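Geranyltranstransferase (Methylococcus capsulatus, PDB 3TS7) probably catalyses magnesium-dependent chain elongation in isoprenoid biosynthesis, forming (2E,6E)-farnesyl diphosphate. Local coordinates at residues A78-S86 / L151-V161. Residues are numbered along the deposited sequence; the frame is centred on the assembly and turned at random.
Sequences AVEFIHVYS and LAKASGPAGMV. With PO4 (phosphate ion), chain F.
I82 and L151 reach toward each other tip to tip, with I82 CG1 3.7 Å from L151 CD2, while the other leucine methyl, CD1, lies against V79 CG1. The second branch of I82, CG2, stands anti to the backbone N and touches both S155 OG (3.3 Å) and the M160 methyl. Cutting I82 back to an alanine is likely to open a gap beside L151 and the M160 methyl. M160 is extended as far as SD and then bends (chi3 74°), carrying CE obliquely to the Y85 ring, 3.6 Å from Y85 CE2; its sulfur rests on S86 CB.

No direct hydrogen bond links the segments. Instead, Y85 OH donates to a water 2.5 Å away, in the plane of the ring, which donates to S155 O at the end of helix 141-155. S155 OG turns back to L151 O (2.6 Å), which S155 N approaches from the opposite face. H83, pointing away from 151-161, donates from NE2 to O1 of a phosphate ion, probably from the crystallisation liquor, that K51 also binds.

The helical segments 78-86 and 151-155 run nearly parallel, crossing at -23°, within the all-helical prenyl synthase fold. Helices 113-133 and 177-201 also pack on I82, and D121 of the second subunit on Y85.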
ATOM      1  N   ALA B  78       3.245   3.595  11.053  1.00 32.40           N
ATOM      2  CA  ALA B  78       2.461   2.945   9.997  1.00 32.82           C
ATOM      3  C   ALA B  78       1.338   3.845   9.528  1.00 36.97           C
ATOM      4  O   ALA B  78       1.163   4.021   8.317  1.00 31.30           O
ATOM      5  CB  ALA B  78       1.890   1.603  10.464  1.00 30.91           C
ATOM      6  N   VAL B  79       0.583   4.429  10.471  1.00 29.85           N
ATOM      7  CA  VAL B  79      -0.503   5.337  10.056  1.00 37.69           C
ATOM      8  C   VAL B  79       0.025   6.615   9.448  1.00 28.62           C
ATOM      9  O   VAL B  79      -0.590   7.149   8.540  1.00 36.18           O
ATOM     10  CB  VAL B  79      -1.564   5.662  11.166  1.00 30.63           C
ATOM     11  CG1 VAL B  79      -2.408   4.454  11.462  1.00 39.61           C
ATOM     12  CG2 VAL B  79      -0.910   6.224  12.436  1.00 34.33           C
ATOM     13  N   GLU B  80       1.172   7.098   9.929  1.00 34.17           N
ATOM     14  CA  GLU B  80       1.766   8.311   9.383  1.00 30.47           C
ATOM     15  C   GLU B  80       2.338   8.115   7.971  1.00 40.36           C
ATOM     16  O   GLU B  80       2.256   9.036   7.141  1.00 36.63           O
ATOM     17  CB  GLU B  80       2.841   8.879  10.320  1.00 32.38           C
ATOM     18  CG  GLU B  80       3.393  10.244   9.926  1.00 35.70           C
ATOM     19  CD  GLU B  80       2.379  11.384  10.057  1.00 45.62           C
ATOM     20  OE1 GLU B  80       2.767  12.558   9.890  1.00 44.67           O
ATOM     21  OE2 GLU B  80       1.192  11.123  10.322  1.00 39.96           O
ATOM     22  N   PHE B  81       2.912   6.932   7.715  1.00 36.87           N
ATOM     23  CA  PHE B  81       3.385   6.571   6.374  1.00 33.26           C
ATOM     24  C   PHE B  81       2.223   6.608   5.379  1.00 35.85           C
ATOM     25  O   PHE B  81       2.355   7.189   4.300  1.00 37.46           O
ATOM     26  CB  PHE B  81       4.046   5.174   6.352  1.00 29.69           C
ATOM     27  CG  PHE B  81       5.454   5.129   6.929  1.00 31.77           C
ATOM     28  CD1 PHE B  81       6.242   6.277   7.012  1.00 30.09           C
ATOM     29  CD2 PHE B  81       6.015   3.910   7.313  1.00 42.03           C
ATOM     30  CE1 PHE B  81       7.567   6.217   7.523  1.00 36.28           C
ATOM     31  CE2 PHE B  81       7.331   3.843   7.831  1.00 35.23           C
ATOM     32  CZ  PHE B  81       8.095   5.001   7.940  1.00 35.25           C
ATOM     33  N   ILE B  82       1.093   5.999   5.759  1.00 30.56           N
ATOM     34  CA  ILE B  82      -0.105   5.980   4.926  1.00 34.91           C
ATOM     35  C   ILE B  82      -0.565   7.400   4.647  1.00 35.36           C
ATOM     36  O   ILE B  82      -0.762   7.761   3.481  1.00 36.48           O
ATOM     37  CB  ILE B  82      -1.261   5.146   5.538  1.00 33.09           C
ATOM     38  CG1 ILE B  82      -0.902   3.659   5.612  1.00 35.78           C
ATOM     39  CG2 ILE B  82      -2.531   5.276   4.706  1.00 34.01           C
ATOM     40  CD1 ILE B  82      -0.736   2.960   4.251  1.00 42.56           C
ATOM     41  N   HIS B  83      -0.689   8.203   5.707  1.00 35.45           N
ATOM     42  CA  HIS B  83      -1.088   9.623   5.588  1.00 35.55           C
ATOM     43  C   HIS B  83      -0.200  10.377   4.589  1.00 40.39           C
ATOM     44  O   HIS B  83      -0.706  11.008   3.657  1.00 40.79           O
ATOM     45  CB  HIS B  83      -1.078  10.301   6.963  1.00 33.37           C
ATOM     46  CG  HIS B  83      -1.246  11.789   6.909  1.00 39.71           C
ATOM     47  ND1 HIS B  83      -2.389  12.392   6.424  1.00 40.54           N
ATOM     48  CD2 HIS B  83      -0.413  12.794   7.264  1.00 38.82           C
ATOM     49  CE1 HIS B  83      -2.242  13.704   6.464  1.00 34.39           C
ATOM     50  NE2 HIS B  83      -1.058  13.975   6.981  1.00 41.32           N
ATOM     51  N   VAL B  84       1.119  10.273   4.759  1.00 38.46           N
ATOM     52  CA  VAL B  84       2.071  10.948   3.866  1.00 41.39           C
ATOM     53  C   VAL B  84       1.978  10.448   2.415  1.00 36.87           C
ATOM     54  O   VAL B  84       1.948  11.252   1.488  1.00 41.23           O
ATOM     55  CB  VAL B  84       3.527  10.922   4.402  1.00 41.54           C
ATOM     56  CG1 VAL B  84       4.518  11.490   3.356  1.00 39.15           C
ATOM     57  CG2 VAL B  84       3.629  11.739   5.697  1.00 39.71           C
ATOM     58  N   TYR B  85       1.895   9.135   2.227  1.00 37.82           N
ATOM     59  CA  TYR B  85       1.723   8.592   0.883  1.00 40.35           C
ATOM     60  C   TYR B  85       0.488   9.227   0.190  1.00 46.49           C
ATOM     61  O   TYR B  85       0.598   9.662  -0.963  1.00 41.90           O
ATOM     62  CB  TYR B  85       1.731   7.039   0.860  1.00 28.32           C
ATOM     63  CG  TYR B  85       0.516   6.425   0.253  1.00 31.15           C
ATOM     64  CD1 TYR B  85       0.243   6.533  -1.119  1.00 39.67           C
ATOM     65  CD2 TYR B  85      -0.402   5.749   1.060  1.00 27.17           C
ATOM     66  CE1 TYR B  85      -0.915   5.990  -1.652  1.00 32.97           C
ATOM     67  CE2 TYR B  85      -1.539   5.210   0.538  1.00 28.85           C
ATOM     68  CZ  TYR B  85      -1.804   5.347  -0.813  1.00 37.98           C
ATOM     69  OH  TYR B  85      -2.958   4.813  -1.304  1.00 37.61           O
ATOM     70  N   SER B  86      -0.645   9.308   0.896  1.00 41.38           N
ATOM     71  CA  SER B  86      -1.860   9.915   0.348  1.00 40.97           C
ATOM     72  C   SER B  86      -1.650  11.369  -0.049  1.00 40.20           C
ATOM     73  O   SER B  86      -2.156  11.770  -1.084  1.00 42.91           O
ATOM     74  CB  SER B  86      -3.043   9.822   1.321  1.00 37.88           C
ATOM     75  OG  SER B  86      -2.899  10.769   2.371  1.00 41.79           O
ATOM     76  N   LEU B 151      -5.538  -1.378   9.010  1.00 27.46           N
ATOM     77  CA  LEU B 151      -4.892  -0.375   8.168  1.00 29.89           C
ATOM     78  C   LEU B 151      -5.290  -0.560   6.693  1.00 29.10           C
ATOM     79  O   LEU B 151      -5.500   0.424   5.966  1.00 29.69           O
ATOM     80  CB  LEU B 151      -3.366  -0.376   8.340  1.00 34.30           C
ATOM     81  CG  LEU B 151      -2.633   0.839   7.730  1.00 30.49           C
ATOM     82  CD1 LEU B 151      -2.863   2.125   8.511  1.00 32.41           C
ATOM     83  CD2 LEU B 151      -1.130   0.553   7.656  1.00 39.69           C
ATOM     84  N   ALA B 152      -5.429  -1.807   6.267  1.00 28.72           N
ATOM     85  CA  ALA B 152      -5.769  -2.079   4.879  1.00 30.35           C
ATOM     86  C   ALA B 152      -7.195  -1.612   4.576  1.00 36.31           C
ATOM     87  O   ALA B 152      -7.415  -0.999   3.553  1.00 32.89           O
ATOM     88  CB  ALA B 152      -5.611  -3.535   4.566  1.00 26.25           C
ATOM     89  N   LYS B 153      -8.138  -1.860   5.492  1.00 36.39           N
ATOM     90  CA  LYS B 153      -9.534  -1.470   5.291  1.00 38.79           C
ATOM     91  C   LYS B 153      -9.684   0.049   5.328  1.00 41.33           C
ATOM     92  O   LYS B 153     -10.411   0.629   4.502  1.00 37.84           O
ATOM     93  CB  LYS B 153     -10.446  -2.157   6.312  1.00 41.68           C
ATOM     94  CG  LYS B 153     -11.925  -2.281   5.901  1.00 59.25           C
ATOM     95  CD  LYS B 153     -12.825  -2.331   7.138  1.00 65.50           C
ATOM     96  CE  LYS B 153     -14.102  -3.153   6.924  1.00 82.79           C
ATOM     97  NZ  LYS B 153     -14.070  -4.511   7.572  1.00 87.71           N
ATOM     98  N   ALA B 154      -8.958   0.695   6.241  1.00 36.33           N
ATOM     99  CA  ALA B 154      -8.962   2.150   6.338  1.00 33.78           C
ATOM    100  C   ALA B 154      -8.295   2.887   5.178  1.00 37.65           C
ATOM    101  O   ALA B 154      -8.673   4.018   4.858  1.00 31.66           O
ATOM    102  CB  ALA B 154      -8.359   2.614   7.670  1.00 34.24           C
ATOM    103  N   SER B 155      -7.297   2.268   4.555  1.00 33.61           N
ATOM    104  CA  SER B 155      -6.528   2.954   3.521  1.00 29.42           C
ATOM    105  C   SER B 155      -7.026   2.683   2.083  1.00 26.79           C
ATOM    106  O   SER B 155      -6.667   3.414   1.185  1.00 32.25           O
ATOM    107  CB  SER B 155      -5.047   2.571   3.627  1.00 32.74           C
ATOM    108  OG  SER B 155      -4.590   2.674   4.975  1.00 41.88           O
ATOM    109  N   GLY B 156      -7.814   1.626   1.896  1.00 27.79           N
ATOM    110  CA  GLY B 156      -8.180   1.121   0.576  1.00 34.64           C
ATOM    111  C   GLY B 156      -9.413   1.751  -0.048  1.00 36.96           C
ATOM    112  O   GLY B 156      -9.753   2.874   0.281  1.00 36.27           O
ATOM    113  N   PRO B 157     -10.081   1.024  -0.956  1.00 36.11           N
ATOM    114  CA  PRO B 157     -11.222   1.589  -1.689  1.00 42.19           C
ATOM    115  C   PRO B 157     -12.440   1.878  -0.807  1.00 43.73           C
ATOM    116  O   PRO B 157     -13.248   2.720  -1.162  1.00 45.28           O
ATOM    117  CB  PRO B 157     -11.561   0.509  -2.724  1.00 42.91           C
ATOM    118  CG  PRO B 157     -10.863  -0.746  -2.256  1.00 45.22           C
ATOM    119  CD  PRO B 157      -9.655  -0.277  -1.501  1.00 36.14           C
ATOM    120  N   ALA B 158     -12.588   1.171   0.310  1.00 40.05           N
ATOM    121  CA  ALA B 158     -13.716   1.429   1.203  1.00 39.59           C
ATOM    122  C   ALA B 158     -13.373   2.500   2.244  1.00 40.48           C
ATOM    123  O   ALA B 158     -14.264   3.025   2.922  1.00 44.56           O
ATOM    124  CB  ALA B 158     -14.222   0.147   1.849  1.00 36.39           C
ATOM    125  N   GLY B 159     -12.094   2.863   2.320  1.00 35.03           N
ATOM    126  CA  GLY B 159     -11.634   3.950   3.155  1.00 29.81           C
ATOM    127  C   GLY B 159     -11.066   5.122   2.386  1.00 35.74           C
ATOM    128  O   GLY B 159     -11.711   5.660   1.475  1.00 38.27           O
ATOM    129  N   MET B 160      -9.856   5.519   2.773  1.00 28.46           N
ATOM    130  CA  MET B 160      -9.149   6.701   2.264  1.00 31.23           C
ATOM    131  C   MET B 160      -9.126   6.904   0.735  1.00 39.87           C
ATOM    132  O   MET B 160      -9.424   8.016   0.249  1.00 35.75           O
ATOM    133  CB  MET B 160      -7.712   6.678   2.782  1.00 33.96           C
ATOM    134  CG  MET B 160      -6.892   7.918   2.466  1.00 35.84           C
ATOM    135  SD  MET B 160      -5.219   7.719   3.112  1.00 42.62           S
ATOM    136  CE  MET B 160      -4.575   6.551   1.899  1.00 40.74           C
ATOM    137  N   VAL B 161      -8.769   5.842  -0.005  1.00 37.36           N
ATOM    138  CA  VAL B 161      -8.632   5.924  -1.475  1.00 40.09           C
ATOM    139  C   VAL B 161      -9.984   6.165  -2.149  1.00 36.29           C
ATOM    140  O   VAL B 161     -10.122   7.069  -2.962  1.00 35.90           O
ATOM    141  CB  VAL B 161      -7.888   4.686  -2.052  1.00 35.28           C
ATOM    142  CG1 VAL B 161      -8.165   4.485  -3.545  1.00 42.25           C
ATOM    143  CG2 VAL B 161      -6.398   4.856  -1.815  1.00 30.88           C
TER
HETATM  144  P   PO4 F 324       0.253  17.153   8.085  1.00 79.55           P
HETATM  145  O1  PO4 F 324       0.500  15.709   8.435  1.00 78.79           O
HETATM  146  O2  PO4 F 324      -0.663  17.767   9.113  1.00 95.65           O
HETATM  147  O3  PO4 F 324       1.559  17.909   8.101  1.00 88.82           O
HETATM  148  O4  PO4 F 324      -0.364  17.229   6.715  1.00 77.12           O
HETATM  149  O   HOH W   1      -4.116   3.144   0.167  1.00 38.19           O